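Local atomic coordinates of glycosyl hydrolase, family 38 (Enterococcus faecalis, PDB entry 5KBP), a protein that probably hydrolyses alpha-mannosidic linkages as a metal-dependent, retaining glycoside hydrolase of family 38. Residues 320-325 with 338-343; 327-332 with 834-839. One frame throughout, in Å; residues are numbered along the deposited sequence.

Contact 1 (320-325 with 338-343); sequences IAEPLA and DQFDYA
Apolar contacts carry this pairing, and Phe-340 supplies all of them from the side of 338-343. Its ring reaches across to helix 320-325 and enters between Ala-321 and Ala-325, one turn apart, whose methyls lie at its edge, in the ring plane. The CB of Ala-321 is 3.6 Å from Phe-340 CE1, while the CB of Ala-325 meets CE2 of the same ring at 3.8 Å. The far end of the ring, CZ, comes down on the backbone itself, 3.6 Å from the N of Glu-322.

A CH-pi contact covers one face. The CG of Glu-322 stands 3.8 Å from the centroid of the Phe-340 ring, displaced toward the rim. Because that CG lies beside the backbone N, anti to the carbonyl carbon (chi1 -73°), the methylene comes over the ring, and the extended chain lifts the carboxylate away, higher above the same face. The carboxylate plane is steeply inclined to the ring, at 77°.

No hydrogen bond joins 320-325 to 338-343 themselves, but Glu-322 OE2 accepts one from Trp-344 NE1, on the next turn of the second helix, and forms a salt bridge with Arg-105, so this buried acid ties the helix pair to the N-terminal part of the chain. Phe-340 also meets the ring of Tyr-335 and touches Leu-382 of helix 362-393.

The short segments run antiparallel at 169°, their axes 11.9 Å apart, a spacing bridged by one aromatic side chain: an antiparallel helical hairpin, 304-332 with 337-348, in the helical middle domain of family 38 mannosidases.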
loop_
_atom_site.group_PDB
_atom_site.type_symbol
_atom_site.label_atom_id
_atom_site.label_comp_id
_atom_site.label_asym_id
_atom_site.label_seq_id
_atom_site.Cartn_x
_atom_site.Cartn_y
_atom_site.Cartn_z
ATOM N N ILE A 320 -11.486 1.667 -21.062
ATOM C CA ILE A 320 -11.254 3.107 -21.108
ATOM C C ILE A 320 -9.861 3.387 -21.659
ATOM O O ILE A 320 -9.713 3.900 -22.774
ATOM C CB ILE A 320 -11.426 3.754 -19.721
ATOM C CG1 ILE A 320 -12.769 3.368 -19.100
ATOM C CG2 ILE A 320 -11.314 5.266 -19.832
ATOM C CD1 ILE A 320 -13.965 3.877 -19.863
ATOM N N ALA A 321 -8.833 3.042 -20.878
ATOM C CA ALA A 321 -7.467 3.439 -21.212
ATOM C C ALA A 321 -6.996 2.798 -22.512
ATOM O O ALA A 321 -6.502 3.485 -23.413
ATOM C CB ALA A 321 -6.525 3.082 -20.062
ATOM N N GLU A 322 -7.134 1.476 -22.625
ATOM C CA GLU A 322 -6.648 0.786 -23.820
ATOM C C GLU A 322 -7.375 1.207 -25.092
ATOM O O GLU A 322 -6.695 1.472 -26.099
ATOM C CB GLU A 322 -6.718 -0.730 -23.605
ATOM C CG GLU A 322 -5.662 -1.273 -22.657
ATOM C CD GLU A 322 -5.678 -2.785 -22.569
ATOM O OE1 GLU A 322 -6.619 -3.403 -23.108
ATOM O OE2 GLU A 322 -4.745 -3.356 -21.964
ATOM N N PRO A 323 -8.714 1.281 -25.140
ATOM C CA PRO A 323 -9.353 1.745 -26.386
ATOM C C PRO A 323 -8.974 3.168 -26.761
ATOM O O PRO A 323 -8.771 3.460 -27.947
ATOM C CB PRO A 323 -10.852 1.616 -26.080
ATOM C CG PRO A 323 -10.931 0.596 -24.998
ATOM C CD PRO A 323 -9.717 0.831 -24.157
ATOM N N LEU A 324 -8.873 4.066 -25.779
ATOM C CA LEU A 324 -8.464 5.437 -26.074
ATOM C C LEU A 324 -7.018 5.490 -26.553
ATOM O O LEU A 324 -6.698 6.222 -27.497
ATOM C CB LEU A 324 -8.656 6.320 -24.842
ATOM C CG LEU A 324 -10.097 6.694 -24.488
ATOM C CD1 LEU A 324 -10.149 7.401 -23.140
ATOM C CD2 LEU A 324 -10.709 7.561 -25.576
ATOM N N ALA A 325 -6.132 4.718 -25.917
ATOM C CA ALA A 325 -4.741 4.685 -26.352
ATOM C C ALA A 325 -4.594 4.025 -27.716
ATOM O O ALA A 325 -3.707 4.400 -28.491
ATOM C CB ALA A 325 -3.879 3.965 -25.316
ATOM N N ASP A 338 4.764 -0.363 -22.114
ATOM C CA ASP A 338 5.422 -0.580 -20.828
ATOM C C ASP A 338 4.541 -0.130 -19.669
ATOM O O ASP A 338 4.504 -0.781 -18.619
ATOM C CB ASP A 338 6.768 0.147 -20.790
ATOM C CG ASP A 338 7.799 -0.483 -21.709
ATOM O OD1 ASP A 338 7.586 -1.637 -22.137
ATOM O OD2 ASP A 338 8.827 0.168 -21.997
ATOM N N GLN A 339 3.817 0.977 -19.846
ATOM C CA GLN A 339 2.948 1.461 -18.778
ATOM C C GLN A 339 1.752 0.538 -18.578
ATOM O O GLN A 339 1.344 0.280 -17.439
ATOM C CB GLN A 339 2.482 2.885 -19.080
ATOM C CG GLN A 339 3.577 3.945 -19.007
ATOM C CD GLN A 339 4.391 4.052 -20.284
ATOM O OE1 GLN A 339 4.335 3.176 -21.149
ATOM N NE2 GLN A 339 5.150 5.134 -20.410
ATOM N N PHE A 340 1.172 0.036 -19.672
ATOM C CA PHE A 340 0.058 -0.900 -19.547
ATOM C C PHE A 340 0.508 -2.212 -18.920
ATOM O O PHE A 340 -0.231 -2.814 -18.132
ATOM C CB PHE A 340 -0.586 -1.150 -20.911
ATOM C CG PHE A 340 -1.625 -0.131 -21.287
ATOM C CD1 PHE A 340 -2.747 0.047 -20.498
ATOM C CD2 PHE A 340 -1.488 0.634 -22.433
ATOM C CE1 PHE A 340 -3.710 0.981 -20.836
ATOM C CE2 PHE A 340 -2.447 1.569 -22.779
ATOM C CZ PHE A 340 -3.560 1.742 -21.978
ATOM N N ASP A 341 1.716 -2.668 -19.258
ATOM C CA ASP A 341 2.250 -3.872 -18.634
ATOM C C ASP A 341 2.479 -3.658 -17.145
ATOM O O ASP A 341 2.275 -4.572 -16.339
ATOM C CB ASP A 341 3.546 -4.288 -19.333
ATOM C CG ASP A 341 4.158 -5.541 -18.735
ATOM O OD1 ASP A 341 3.638 -6.647 -18.999
ATOM O OD2 ASP A 341 5.165 -5.420 -18.005
ATOM N N TYR A 342 2.893 -2.447 -16.761
ATOM C CA TYR A 342 3.085 -2.133 -15.350
ATOM C C TYR A 342 1.751 -2.034 -14.620
ATOM O O TYR A 342 1.638 -2.450 -13.461
ATOM C CB TYR A 342 3.880 -0.834 -15.215
ATOM C CG TYR A 342 4.039 -0.325 -13.802
ATOM C CD1 TYR A 342 5.031 -0.827 -12.969
ATOM C CD2 TYR A 342 3.214 0.676 -13.309
ATOM C CE1 TYR A 342 5.183 -0.358 -11.677
ATOM C CE2 TYR A 342 3.359 1.153 -12.019
ATOM C CZ TYR A 342 4.346 0.633 -11.208
ATOM O OH TYR A 342 4.493 1.105 -9.924
ATOM N N ALA A 343 0.730 -1.480 -15.280
ATOM C CA ALA A 343 -0.583 -1.375 -14.650
ATOM C C ALA A 343 -1.244 -2.741 -14.514
ATOM O O ALA A 343 -1.890 -3.027 -13.499
ATOM C CB ALA A 343 -1.475 -0.424 -15.448
#

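Contact 2 (327-332 with 834-839)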
loop_
_atom_site.group_PDB
_atom_site.type_symbol
_atom_site.label_atom_id
_atom_site.label_comp_id
_atom_site.label_asym_id
_atom_site.label_seq_id
_atom_site.Cartn_x
_atom_site.Cartn_y
_atom_site.Cartn_z
ATOM N N MET A 327 -6.761 4.283 -30.144
ATOM C CA MET A 327 -7.128 5.318 -31.105
ATOM C C MET A 327 -6.075 6.417 -31.160
ATOM O O MET A 327 -5.778 6.945 -32.238
ATOM C CB MET A 327 -8.494 5.911 -30.751
ATOM C CG MET A 327 -9.643 4.919 -30.780
ATOM S SD MET A 327 -11.214 5.700 -30.361
ATOM C CE MET A 327 -12.305 4.279 -30.341
ATOM N N ALA A 328 -5.495 6.771 -30.010
ATOM C CA ALA A 328 -4.490 7.827 -29.970
ATOM C C ALA A 328 -3.221 7.450 -30.723
ATOM O O ALA A 328 -2.424 8.335 -31.054
ATOM C CB ALA A 328 -4.149 8.174 -28.520
ATOM N N TYR A 329 -3.012 6.160 -30.993
ATOM C CA TYR A 329 -1.868 5.749 -31.800
ATOM C C TYR A 329 -1.958 6.299 -33.218
ATOM O O TYR A 329 -0.927 6.513 -33.867
ATOM C CB TYR A 329 -1.766 4.222 -31.820
ATOM C CG TYR A 329 -0.714 3.683 -32.764
ATOM C CD1 TYR A 329 0.604 3.538 -32.354
ATOM C CD2 TYR A 329 -1.040 3.315 -34.064
ATOM C CE1 TYR A 329 1.568 3.047 -33.213
ATOM C CE2 TYR A 329 -0.082 2.823 -34.930
ATOM C CZ TYR A 329 1.221 2.691 -34.498
ATOM O OH TYR A 329 2.178 2.200 -35.356
ATOM N N GLU A 330 -3.174 6.542 -33.711
ATOM C CA GLU A 330 -3.338 7.021 -35.076
ATOM C C GLU A 330 -2.716 8.398 -35.273
ATOM O O GLU A 330 -2.286 8.729 -36.383
ATOM C CB GLU A 330 -4.823 7.049 -35.436
ATOM C CG GLU A 330 -5.536 5.708 -35.280
ATOM C CD GLU A 330 -5.215 4.735 -36.400
ATOM O OE1 GLU A 330 -4.638 5.173 -37.417
ATOM O OE2 GLU A 330 -5.544 3.536 -36.266
ATOM N N VAL A 331 -2.659 9.216 -34.223
ATOM C CA VAL A 331 -2.181 10.581 -34.345
ATOM C C VAL A 331 -0.769 10.749 -33.804
ATOM O O VAL A 331 -0.051 11.651 -34.253
ATOM C CB VAL A 331 -3.149 11.562 -33.649
ATOM C CG1 VAL A 331 -4.569 11.388 -34.181
ATOM C CG2 VAL A 331 -3.125 11.394 -32.147
ATOM N N THR A 332 -0.345 9.903 -32.868
ATOM C CA THR A 332 0.971 10.041 -32.267
ATOM C C THR A 332 1.973 9.011 -32.759
ATOM O O THR A 332 3.180 9.261 -32.680
ATOM C CB THR A 332 0.885 9.940 -30.740
ATOM O OG1 THR A 332 0.425 8.632 -30.371
ATOM C CG2 THR A 332 -0.060 10.992 -30.182
ATOM N N VAL A 834 -10.127 -3.732 -26.898
ATOM C CA VAL A 834 -9.565 -2.998 -28.028
ATOM C C VAL A 834 -8.233 -2.433 -27.551
ATOM O O VAL A 834 -8.208 -1.529 -26.707
ATOM C CB VAL A 834 -10.480 -1.871 -28.535
ATOM C CG1 VAL A 834 -9.708 -0.943 -29.467
ATOM C CG2 VAL A 834 -11.682 -2.449 -29.257
ATOM N N LYS A 835 -7.134 -2.970 -28.064
ATOM C CA LYS A 835 -5.801 -2.535 -27.659
ATOM C C LYS A 835 -4.846 -2.816 -28.815
ATOM O O LYS A 835 -5.280 -3.065 -29.944
ATOM C CB LYS A 835 -5.386 -3.225 -26.347
ATOM C CG LYS A 835 -5.126 -4.717 -26.473
ATOM C CD LYS A 835 -4.734 -5.323 -25.136
ATOM C CE LYS A 835 -4.222 -6.742 -25.300
ATOM N NZ LYS A 835 -2.942 -6.777 -26.061
ATOM N N ARG A 836 -3.544 -2.780 -28.541
ATOM C CA ARG A 836 -2.540 -2.987 -29.572
ATOM C C ARG A 836 -1.457 -3.936 -29.079
ATOM O O ARG A 836 -1.175 -4.020 -27.881
ATOM C CB ARG A 836 -1.923 -1.652 -30.021
ATOM C CG ARG A 836 -2.919 -0.748 -30.730
ATOM C CD ARG A 836 -2.273 0.495 -31.312
ATOM N NE ARG A 836 -3.245 1.271 -32.075
ATOM C CZ ARG A 836 -3.459 1.128 -33.380
ATOM N NH1 ARG A 836 -2.761 0.241 -34.077
ATOM N NH2 ARG A 836 -4.370 1.877 -33.988
ATOM N N GLN A 837 -0.855 -4.655 -30.026
ATOM C CA GLN A 837 0.168 -5.643 -29.708
ATOM C C GLN A 837 1.470 -4.956 -29.303
ATOM O O GLN A 837 1.760 -3.833 -29.723
ATOM C CB GLN A 837 0.395 -6.567 -30.906
ATOM C CG GLN A 837 1.212 -7.813 -30.607
ATOM C CD GLN A 837 1.129 -8.840 -31.719
ATOM O OE1 GLN A 837 0.999 -8.493 -32.893
ATOM N NE2 GLN A 837 1.194 -10.114 -31.353
ATOM N N GLU A 838 2.267 -5.659 -28.489
ATOM C CA GLU A 838 3.389 -5.026 -27.796
ATOM C C GLU A 838 4.392 -4.415 -28.769
ATOM O O GLU A 838 4.734 -3.232 -28.661
ATOM C CB GLU A 838 4.083 -6.036 -26.881
ATOM C CG GLU A 838 3.446 -6.170 -25.507
ATOM C CD GLU A 838 4.430 -6.654 -24.462
ATOM O OE1 GLU A 838 4.232 -6.346 -23.268
ATOM O OE2 GLU A 838 5.407 -7.335 -24.837
ATOM N N GLN A 839 4.886 -5.205 -29.719
ATOM C CA GLN A 839 5.932 -4.736 -30.620
ATOM C C GLN A 839 5.413 -4.349 -31.998
ATOM O O GLN A 839 5.863 -3.347 -32.561
ATOM C CB GLN A 839 7.020 -5.806 -30.767
ATOM C CG GLN A 839 7.735 -6.134 -29.463
ATOM C CD GLN A 839 8.962 -7.002 -29.668
ATOM O OE1 GLN A 839 10.048 -6.502 -29.964
ATOM N NE2 GLN A 839 8.796 -8.309 -29.508
#
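Tyr-329 turns its CG anti to the backbone N (chi1 173°), bringing CB and one side of the ring up to Arg-836, whose chain runs extended from CG to NE and delivers its guanidinium to the helix. Glu-330 is bent at its second torsion, which folds its carboxylate back toward the same group.

The guanidinium lies against the tyrosine with one face. Tyr-329 CD2 sits over the centre of that face, 3.3 Å from Arg-836 CZ, and the two planes are inclined by 33°, so the groups overlap at a tilt. Farther back along the arginine, NE comes within 3.3 Å of Tyr-329 CB.

These residues join two parts of the fold distant in sequence: the C-terminal end of helix 304-332, in the middle domain, and the end of strand 829-836, an outermost strand of the antiparallel sheet in the C-terminal beta-sandwich domain.

Glu-330 approaches the guanidinium at its edge. Its OE2 forms a salt bridge with Arg-836 NH2 at 3.1 Å, but the hydrogen bond within it is weak, bent to 121° at the hydrogen, with carboxylate and guanidinium steeply inclined to each other. The same OE2 is also held by the hydroxyl of Tyr-821 and by Lys-861, which would probably stabilise its negative charge. Arg-836 likewise has firmer anchors: NH1 donates to the carbonyl of Asn-841, and NE to that of Ala-326 in the helix, fixing the rotation of the guanidinium under Tyr-329.

Near the helix end, Ala-328 O accepts from Val-331 N, Thr-332 N and Thr-332 OG1, the last at 2.9 Å and from above the carbonyl plane.

Helix 304-332 serves both contacts: contact 1 uses 320-325 and contact 2 the following turns, with centres about 10 Å apart. Its two partners are the next helix of the middle domain and a strand from the C-terminal beta-sandwich domain, so one helix joins neighbours close and remote in sequence. The contacts touch directly. Glu-322 OE1 packs 3.4 Å from Lys-835 CD, and the CB of Glu-322 lies 3.5 Å from Val-834 O, bringing the strand alongside the residue that covers Phe-340. Tyr-335, in the loop between the two helices, touches both Phe-340 and Lys-835. Both lie away from Phe-253 and Tyr-256, which bind calcium in a crystal structure of this protein, though not in this chain.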